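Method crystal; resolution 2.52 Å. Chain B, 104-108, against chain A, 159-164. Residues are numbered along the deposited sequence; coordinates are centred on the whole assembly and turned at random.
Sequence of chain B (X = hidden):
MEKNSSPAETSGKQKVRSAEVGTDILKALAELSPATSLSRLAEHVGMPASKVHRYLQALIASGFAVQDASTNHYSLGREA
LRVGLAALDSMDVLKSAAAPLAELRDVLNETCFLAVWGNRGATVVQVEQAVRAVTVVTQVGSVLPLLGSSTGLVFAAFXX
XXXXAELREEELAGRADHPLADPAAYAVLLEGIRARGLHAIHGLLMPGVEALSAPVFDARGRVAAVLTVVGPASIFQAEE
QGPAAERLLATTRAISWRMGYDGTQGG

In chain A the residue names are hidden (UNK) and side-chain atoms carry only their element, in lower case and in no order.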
# COMPACT_ATOMS: atom_id res chain seq x y z
N LEU B 104 11.48 -9.90 -5.11
CA LEU B 104 12.28 -9.59 -6.28
C LEU B 104 12.95 -8.24 -6.13
O LEU B 104 14.10 -8.06 -6.55
CB LEU B 104 11.42 -9.65 -7.55
CG LEU B 104 12.13 -9.08 -8.79
CD1 LEU B 104 13.32 -9.98 -9.11
CD2 LEU B 104 11.23 -9.01 -9.98
N ARG B 105 12.26 -7.28 -5.52
CA ARG B 105 12.89 -6.03 -5.14
C ARG B 105 14.07 -6.27 -4.21
O ARG B 105 15.14 -5.65 -4.36
CB ARG B 105 11.87 -5.12 -4.45
CG ARG B 105 12.44 -3.82 -3.86
CD ARG B 105 12.91 -3.93 -2.39
NE ARG B 105 12.06 -4.77 -1.53
CZ ARG B 105 10.90 -4.37 -1.01
NH1 ARG B 105 10.42 -3.16 -1.27
NH2 ARG B 105 10.20 -5.20 -0.24
N ASP B 106 13.87 -7.13 -3.21
CA ASP B 106 14.93 -7.42 -2.25
C ASP B 106 16.19 -7.87 -2.96
O ASP B 106 17.26 -7.27 -2.81
CB ASP B 106 14.46 -8.49 -1.26
CG ASP B 106 13.32 -8.02 -0.36
OD1 ASP B 106 12.47 -8.86 0.01
OD2 ASP B 106 13.27 -6.82 -0.04
N VAL B 107 16.07 -8.91 -3.79
CA VAL B 107 17.28 -9.41 -4.43
C VAL B 107 17.76 -8.44 -5.50
O VAL B 107 18.97 -8.26 -5.69
CB VAL B 107 17.04 -10.83 -4.99
CG1 VAL B 107 16.31 -11.70 -3.97
CG2 VAL B 107 16.26 -10.78 -6.26
N LEU B 108 16.85 -7.74 -6.19
CA LEU B 108 17.29 -7.01 -7.38
C LEU B 108 17.97 -5.68 -7.06
O LEU B 108 18.73 -5.17 -7.89
CB LEU B 108 16.12 -6.77 -8.34
CG LEU B 108 16.28 -7.62 -9.59
CD1 LEU B 108 16.27 -9.11 -9.26
CD2 LEU B 108 15.19 -7.29 -10.60
N UNK A 159 11.34 -7.41 9.11
CA UNK A 159 11.71 -7.27 7.70
C UNK A 159 12.32 -8.54 7.17
O UNK A 159 12.81 -9.39 7.92
c UNK A 159 11.51 -4.07 6.62
c UNK A 159 13.16 -4.06 8.60
c UNK A 159 12.11 -4.79 7.87
c UNK A 159 12.69 -6.13 7.51
N UNK A 160 12.32 -8.70 5.84
CA UNK A 160 13.03 -9.83 5.25
C UNK A 160 14.48 -9.90 5.68
O UNK A 160 15.12 -8.89 5.99
c UNK A 160 12.90 -9.57 3.74
c UNK A 160 11.70 -7.88 4.78
c UNK A 160 11.71 -8.78 3.60
N UNK A 161 14.99 -11.12 5.73
CA UNK A 161 16.39 -11.34 6.05
C UNK A 161 17.29 -10.64 5.06
O UNK A 161 18.37 -10.17 5.42
c UNK A 161 16.66 -12.85 6.11
c UNK A 161 19.12 -12.88 6.67
o UNK A 161 20.30 -12.98 6.29
o UNK A 161 18.79 -12.46 7.81
c UNK A 161 18.04 -13.32 5.70
N UNK A 162 16.82 -10.47 3.83
CA UNK A 162 17.67 -10.04 2.73
C UNK A 162 18.01 -8.55 2.83
O UNK A 162 19.13 -8.15 2.49
n UNK A 162 20.80 -9.22 -3.09
c UNK A 162 20.10 -10.04 -2.32
c UNK A 162 16.97 -10.37 1.41
n UNK A 162 19.53 -9.59 -1.21
c UNK A 162 18.75 -10.42 -0.30
n UNK A 162 19.94 -11.31 -2.67
c UNK A 162 17.55 -9.67 0.22
N UNK A 163 17.08 -7.72 3.28
CA UNK A 163 17.39 -6.30 3.36
C UNK A 163 17.95 -5.88 4.72
O UNK A 163 18.17 -4.68 4.93
c UNK A 163 16.17 -5.45 3.01
c UNK A 163 13.71 -5.04 3.06
o UNK A 163 12.62 -5.52 2.68
c UNK A 163 14.83 -5.99 3.44
o UNK A 163 13.93 -3.81 3.12
N UNK A 164 18.20 -6.82 5.63
CA UNK A 164 18.90 -6.50 6.87
C UNK A 164 20.31 -7.06 6.89
O UNK A 164 21.18 -6.47 7.55
c UNK A 164 18.27 -8.43 8.37
c UNK A 164 16.66 -6.58 8.04
c UNK A 164 18.10 -6.97 8.11

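Position 159 of chain A carries four side-chain carbons and no other element. The chain forks at its second carbon. It touches nothing on the chain B stretch. Four carbons forked at the second make it leucine. Leu A159 is the first residue after a helix to leave helical phi/psi.

Position 160 has three side-chain carbons, and they close a ring onto its own backbone N. One ring carbon meets the carboxylate of Asp B106. Only proline builds such a ring. In Pro A160 the pucker is C-gamma exo, and CG lies 3.7 Å from Asp B106 OD1. This is a van der Waals contact, since a ring carbon offers no polar hydrogen.

Position 161 has three carbons in a row, the third carrying two oxygens. It reaches nothing on the chain B stretch. Three carbons ending in a carboxylate identify glutamate. Glu A161 is exposed and touches a crystal neighbour. Both of its carboxylate oxygens are hydrogen-bonded elsewhere in the structure.

Position 162 has three carbons, a nitrogen, and then a carbon carrying two more nitrogens. It extends along Asp B106 and Val B107. The three nitrogens around one carbon form a guanidinium, so the residue is arginine. CG of Arg A162 packs 3.6 Å from CB of Asp B106. Farther out, Asp B106 C and Val B107 CA lie over one face of the guanidinium. Arg A162 NH1 is 3.7 Å from Val B107 CB. Arg A162 NH2 comes within 3.3 Å of Val B107 O, but the angle is too poor for a hydrogen bond. The long side chain therefore works here by packing.

Position 163 again has three carbons, the third carrying two oxygens. Its CB points toward chain B, and one oxygen approaches both Arg B105 and Asp B106. It is glutamate. Glu A163 OE1 forms a long salt bridge with Arg B105 NH2 at 3.8 Å. The oxygen lies well out of the guanidinium plane and no N-H points at it, so only the charges interact. The same OE1 is 3.1 Å from Asp B106 OD2. These are two acceptors of like charge.

Position 164 has three carbons, with one carrying the other two. The branch at CB makes it valine. Val A164 is buried and out of reach of the chain B stretch. Its backbone N makes a weak hydrogen bond to Glu A161 O, 3.4 Å away.

The contact is small, burying 255 Å² in all, and no hydrogen bond crosses it. Asp B106 is at its centre and touches Pro A160, Arg A162 and Glu A163. Its OD2 also accepts a hydrogen bond from Arg B105 NE at 2.8 Å, part of a salt bridge within chain B. Arg B105 thus places positive charge near both carboxylates, which can offset their repulsion. The rest is packing, with Arg A162 laid against the helix backbone.

Chain A (159-164) LPEREV
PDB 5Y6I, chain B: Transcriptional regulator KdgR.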